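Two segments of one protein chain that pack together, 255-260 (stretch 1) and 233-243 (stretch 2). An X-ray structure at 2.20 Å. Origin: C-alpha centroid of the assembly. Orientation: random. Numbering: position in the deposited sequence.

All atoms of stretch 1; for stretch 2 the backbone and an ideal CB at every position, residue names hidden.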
ATOM      1  N   ILE A 255      -8.883  -0.769   2.396  1.00 11.21           N
ATOM      2  CA  ILE A 255      -8.897   0.627   2.825  1.00 13.34           C
ATOM      3  C   ILE A 255      -8.752   0.721   4.341  1.00 12.65           C
ATOM      4  O   ILE A 255      -9.697   0.445   5.078  1.00 15.74           O
ATOM      5  CB  ILE A 255     -10.210   1.336   2.410  1.00 15.26           C
ATOM      6  CG1 ILE A 255     -10.336   1.354   0.886  1.00 14.33           C
ATOM      7  CG2 ILE A 255     -10.217   2.779   2.934  1.00 14.98           C
ATOM      8  CD1 ILE A 255     -11.628   1.993   0.386  1.00 14.33           C
ATOM      9  N   PRO A 256      -7.558   1.096   4.827  1.00 11.14           N
ATOM     10  CA  PRO A 256      -7.346   1.209   6.275  1.00 13.43           C
ATOM     11  C   PRO A 256      -8.508   1.998   6.883  1.00 18.13           C
ATOM     12  O   PRO A 256      -8.791   3.112   6.450  1.00 18.52           O
ATOM     13  CB  PRO A 256      -6.018   1.951   6.364  1.00 11.44           C
ATOM     14  CG  PRO A 256      -5.272   1.446   5.148  1.00 13.24           C
ATOM     15  CD  PRO A 256      -6.342   1.469   4.075  1.00 11.37           C
ATOM     16  N   ALA A 257      -9.187   1.426   7.874  1.00 18.03           N
ATOM     17  CA  ALA A 257     -10.328   2.117   8.465  1.00 17.09           C
ATOM     18  C   ALA A 257     -10.580   1.849   9.940  1.00 17.15           C
ATOM     19  O   ALA A 257     -10.009   0.933  10.534  1.00 17.56           O
ATOM     20  CB  ALA A 257     -11.587   1.788   7.672  1.00 15.45           C
ATOM     21  N   LYS A 258     -11.450   2.671  10.518  1.00 16.71           N
ATOM     22  CA  LYS A 258     -11.839   2.543  11.917  1.00 18.49           C
ATOM     23  C   LYS A 258     -13.235   3.124  12.106  1.00 18.56           C
ATOM     24  O   LYS A 258     -13.513   4.247  11.677  1.00 19.81           O
ATOM     25  CB  LYS A 258     -10.861   3.280  12.834  1.00 17.64           C
ATOM     26  CG  LYS A 258     -11.137   3.046  14.318  1.00 16.59           C
ATOM     27  CD  LYS A 258     -10.845   1.600  14.701  1.00 17.65           C
ATOM     28  CE  LYS A 258     -11.191   1.301  16.154  1.00 16.58           C
ATOM     29  NZ  LYS A 258     -12.653   1.086  16.349  1.00 20.04           N
ATOM     30  N   SER A 259     -14.112   2.357  12.742  1.00 17.41           N
ATOM     31  CA  SER A 259     -15.470   2.816  12.997  1.00 19.23           C
ATOM     32  C   SER A 259     -15.620   3.278  14.449  1.00 19.33           C
ATOM     33  O   SER A 259     -14.779   2.972  15.302  1.00 17.47           O
ATOM     34  CB  SER A 259     -16.467   1.688  12.714  1.00 21.82           C
ATOM     35  OG  SER A 259     -17.808   2.132  12.870  1.00 22.62           O
ATOM     36  N   GLY A 260     -16.693   4.022  14.709  1.00 19.70           N
ATOM     37  CA  GLY A 260     -16.994   4.516  16.044  1.00 18.40           C
ATOM     38  C   GLY A 260     -18.457   4.196  16.313  1.00 21.90           C
ATOM     39  O   GLY A 260     -19.276   4.296  15.396  1.00 23.05           O
ATOM     40  N   UNK A 233       0.740   4.801  12.021  1.00 15.65           N
ATOM     41  CA  UNK A 233      -0.673   4.888  12.355  1.00 17.82           C
ATOM     42  C   UNK A 233      -1.534   4.141  11.348  1.00 17.21           C
ATOM     43  O   UNK A 233      -2.397   3.342  11.719  1.00 15.48           O
ATOM     44  CB  UNK A 233      -1.109   6.353  12.431  1.00 17.82           C
ATOM     45  N   UNK A 234      -1.295   4.385  10.067  1.00 15.99           N
ATOM     46  CA  UNK A 234      -2.089   3.710   9.059  1.00 15.58           C
ATOM     47  C   UNK A 234      -1.807   2.206   9.066  1.00 14.88           C
ATOM     48  O   UNK A 234      -2.698   1.416   8.770  1.00 16.22           O
ATOM     49  CB  UNK A 234      -1.806   4.302   7.677  1.00 15.58           C
ATOM     50  N   UNK A 235      -0.584   1.809   9.417  1.00 12.53           N
ATOM     51  CA  UNK A 235      -0.254   0.382   9.481  1.00 16.88           C
ATOM     52  C   UNK A 235      -1.096  -0.279  10.570  1.00 16.90           C
ATOM     53  O   UNK A 235      -1.701  -1.326  10.354  1.00 17.64           O
ATOM     54  CB  UNK A 235       1.238   0.174   9.750  1.00 16.88           C
ATOM     55  N   UNK A 236      -1.139   0.351  11.739  1.00 15.32           N
ATOM     56  CA  UNK A 236      -1.905  -0.176  12.868  1.00 15.59           C
ATOM     57  C   UNK A 236      -3.409  -0.217  12.574  1.00 16.70           C
ATOM     58  O   UNK A 236      -4.113  -1.126  13.024  1.00 17.03           O
ATOM     59  CB  UNK A 236      -1.643   0.670  14.116  1.00 15.59           C
ATOM     60  N   UNK A 237      -3.897   0.765  11.818  1.00 15.34           N
ATOM     61  CA  UNK A 237      -5.307   0.812  11.434  1.00 16.05           C
ATOM     62  C   UNK A 237      -5.588  -0.384  10.523  1.00 14.36           C
ATOM     63  O   UNK A 237      -6.601  -1.070  10.651  1.00 13.67           O
ATOM     64  CB  UNK A 237      -5.653   2.131  10.739  1.00 16.05           C
ATOM     65  N   UNK A 238      -4.672  -0.623   9.596  1.00 14.21           N
ATOM     66  CA  UNK A 238      -4.803  -1.717   8.649  1.00 15.15           C
ATOM     67  C   UNK A 238      -4.915  -3.059   9.367  1.00 18.22           C
ATOM     68  O   UNK A 238      -5.853  -3.820   9.134  1.00 19.76           O
ATOM     69  CB  UNK A 238      -3.613  -1.730   7.687  1.00 15.15           C
ATOM     70  N   UNK A 239      -3.968  -3.337  10.256  1.00 20.10           N
ATOM     71  CA  UNK A 239      -3.945  -4.602  10.988  1.00 23.21           C
ATOM     72  C   UNK A 239      -5.087  -4.860  11.970  1.00 22.57           C
ATOM     73  O   UNK A 239      -5.561  -5.993  12.076  1.00 21.94           O
ATOM     74  CB  UNK A 239      -2.627  -4.685  11.761  1.00 23.21           C
ATOM     75  N   UNK A 240      -5.533  -3.829  12.684  1.00 22.73           N
ATOM     76  CA  UNK A 240      -6.589  -4.025  13.680  1.00 21.88           C
ATOM     77  C   UNK A 240      -7.823  -3.137  13.602  1.00 20.33           C
ATOM     78  O   UNK A 240      -8.817  -3.399  14.285  1.00 21.16           O
ATOM     79  CB  UNK A 240      -5.974  -3.840  15.069  1.00 21.88           C
ATOM     80  N   UNK A 241      -7.772  -2.096  12.781  1.00 15.48           N
ATOM     81  CA  UNK A 241      -8.920  -1.209  12.674  1.00 17.01           C
ATOM     82  C   UNK A 241     -10.271  -1.869  12.434  1.00 17.27           C
ATOM     83  O   UNK A 241     -11.275  -1.471  13.032  1.00 16.47           O
ATOM     84  CB  UNK A 241      -8.662  -0.216  11.539  1.00 17.01           C
ATOM     85  N   UNK A 242     -10.309  -2.872  11.560  1.00 15.91           N
ATOM     86  CA  UNK A 242     -11.557  -3.563  11.240  1.00 16.56           C
ATOM     87  C   UNK A 242     -11.434  -5.066  11.498  1.00 18.05           C
ATOM     88  O   UNK A 242     -11.982  -5.886  10.753  1.00 13.83           O
ATOM     89  CB  UNK A 242     -11.947  -3.309   9.782  1.00 16.56           C
ATOM     90  N   UNK A 243     -10.724  -5.407  12.569  1.00 18.92           N
ATOM     91  CA  UNK A 243     -10.450  -6.790  12.951  1.00 21.66           C
ATOM     92  C   UNK A 243     -11.627  -7.760  13.001  1.00 23.06           C
ATOM     93  O   UNK A 243     -11.515  -8.898  12.540  1.00 22.16           O
ATOM     94  CB  UNK A 243      -9.792  -6.781  14.332  1.00 21.66           C
TER

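Position 233 is helical (phi/psi -66/-48), and its ideal CB has no stretch 1 atom within 5.5 Å. Stretch 1 sets no requirement there; the residue is Val233.

At 234 the CA-to-CB bond runs sideways and the ideal CB lies 5.0 Å from Pro256 CB. The neighbour is an apolar ring, so a medium aliphatic side chain such as valine, leucine or isoleucine would suit. It is Val234, chi1 t, whose CG1 comes 3.7 Å from Pro256 CG.

Position 235 points away and 236 is out of reach, so neither can be read from stretch 1. They are Ser235 and Val236.

Position 237 points toward stretch 1, its ideal CB 4.4 Å from Pro256 CB and 4.5 Å from Ala257 O. The Pro256 ring suits an apolar chain, though Ala257 O would admit a donor; a long flexible chain could reach over the backbone at 256-257. Met237 (m, t, p) does so: its CB is 4.3 Å from Pro256 CB, while its CE reaches 3.8 Å from Pro256 O and 3.9 Å from Ala257 CA. Its backbone also contributes, because water 1 donates to Met237 O (2.8 Å) and accepts from Ala257 N (2.9 Å).

At 238 the bond is sideways and the ideal CB is 4.4 Å from Pro256 CG, so a small or beta-branched residue such as alanine, serine, threonine or valine fits beside the ring. In Thr238 the m rotamer places OG1 3.2 Å from Pro256 CG; the hydroxyl is satisfied within the helix, donating to Val234 O at 2.7 Å.

Positions 239 and 240 have ideal CBs with no stretch 1 atom within 5.5 Å. They are Ser239 and Ser240.

Position 241 is the most constrained. Its ideal CB would lie 2.0 Å from Ala257 O, a clash, although phi/psi of -50/-42 would not by itself demand glycine. Gly241 is the deposited residue, and its CA approaches Ala257 O at 3.2 Å in a CA-H...O contact (137° at H). Its carbonyl is bridged to the strand: water 2 donates to Gly241 O (2.8 Å) and accepts from Ser259 N (2.9 Å), and water 3 links Gly241 O to Lys258 NZ, each at 3.2 Å.

At 242 the bond is sideways, with the ideal CB 4.7 Å from Ala257 O. A flexible apolar chain, methionine or leucine, could bend along Ala257. Met242, m at all three chi angles, puts CG 4.1 Å from Ala257 CB and SD 4.2 Å from Lys258 N.

Position 243 is out of reach and unconstrained by stretch 1; it is Tyr243.

Stretch 2 233-243: VVSVMTSSGMY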
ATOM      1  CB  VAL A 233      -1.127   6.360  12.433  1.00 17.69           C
ATOM      2  CG1 VAL A 233      -2.633   6.436  12.622  1.00 15.68           C
ATOM      3  CG2 VAL A 233      -0.415   7.055  13.596  1.00 16.37           C
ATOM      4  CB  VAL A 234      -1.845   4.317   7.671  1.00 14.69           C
ATOM      5  CG1 VAL A 234      -2.754   3.655   6.647  1.00 13.23           C
ATOM      6  CG2 VAL A 234      -2.114   5.827   7.723  1.00 12.88           C
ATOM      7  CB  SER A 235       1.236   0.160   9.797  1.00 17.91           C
ATOM      8  OG  SER A 235       2.065   0.472   8.689  1.00 15.67           O
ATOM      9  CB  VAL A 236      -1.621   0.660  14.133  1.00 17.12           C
ATOM     10  CG1 VAL A 236      -2.534   0.238  15.276  1.00 19.62           C
ATOM     11  CG2 VAL A 236      -0.163   0.477  14.530  1.00 12.26           C
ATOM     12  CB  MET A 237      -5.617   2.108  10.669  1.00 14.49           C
ATOM     13  CG  MET A 237      -5.804   3.349  11.527  1.00 13.01           C
ATOM     14  SD  MET A 237      -5.958   4.850  10.505  1.00 19.76           S
ATOM     15  CE  MET A 237      -7.572   4.599   9.764  1.00 17.75           C
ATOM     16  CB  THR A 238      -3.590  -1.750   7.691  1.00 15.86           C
ATOM     17  OG1 THR A 238      -3.496  -0.499   7.000  1.00 17.29           O
ATOM     18  CG2 THR A 238      -3.737  -2.873   6.668  1.00 17.71           C
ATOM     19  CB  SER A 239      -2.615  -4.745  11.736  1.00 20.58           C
ATOM     20  OG  SER A 239      -1.530  -4.777  10.831  1.00 23.87           O
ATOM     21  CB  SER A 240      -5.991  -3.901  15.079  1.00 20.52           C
ATOM     22  OG  SER A 240      -4.911  -4.803  15.222  1.00 23.68           O
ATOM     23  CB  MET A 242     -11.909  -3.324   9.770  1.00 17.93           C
ATOM     24  CG  MET A 242     -12.046  -1.856   9.381  1.00 19.34           C
ATOM     25  SD  MET A 242     -13.394  -1.020  10.232  1.00 24.12           S
ATOM     26  CE  MET A 242     -14.797  -1.758   9.461  1.00 22.45           C
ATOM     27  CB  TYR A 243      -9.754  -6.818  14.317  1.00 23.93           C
ATOM     28  CG  TYR A 243      -8.935  -8.067  14.561  1.00 26.01           C
ATOM     29  CD1 TYR A 243      -7.661  -8.206  14.002  1.00 24.75           C
ATOM     30  CD2 TYR A 243      -9.428  -9.109  15.348  1.00 24.96           C
ATOM     31  CE1 TYR A 243      -6.899  -9.343  14.219  1.00 25.99           C
ATOM     32  CE2 TYR A 243      -8.670 -10.259  15.573  1.00 26.70           C
ATOM     33  CZ  TYR A 243      -7.408 -10.367  15.006  1.00 27.27           C
ATOM     34  OH  TYR A 243      -6.647 -11.491  15.225  1.00 28.08           O
TER
HETATM   35  O   HOH W   1      -8.429  -1.292   8.522  1.00 18.50           O
HETATM   36  O   HOH W   2     -13.842  -0.417  13.536  1.00 20.49           O
HETATM   37  O   HOH W   3     -12.543  -2.103  15.920  1.00 42.55           O
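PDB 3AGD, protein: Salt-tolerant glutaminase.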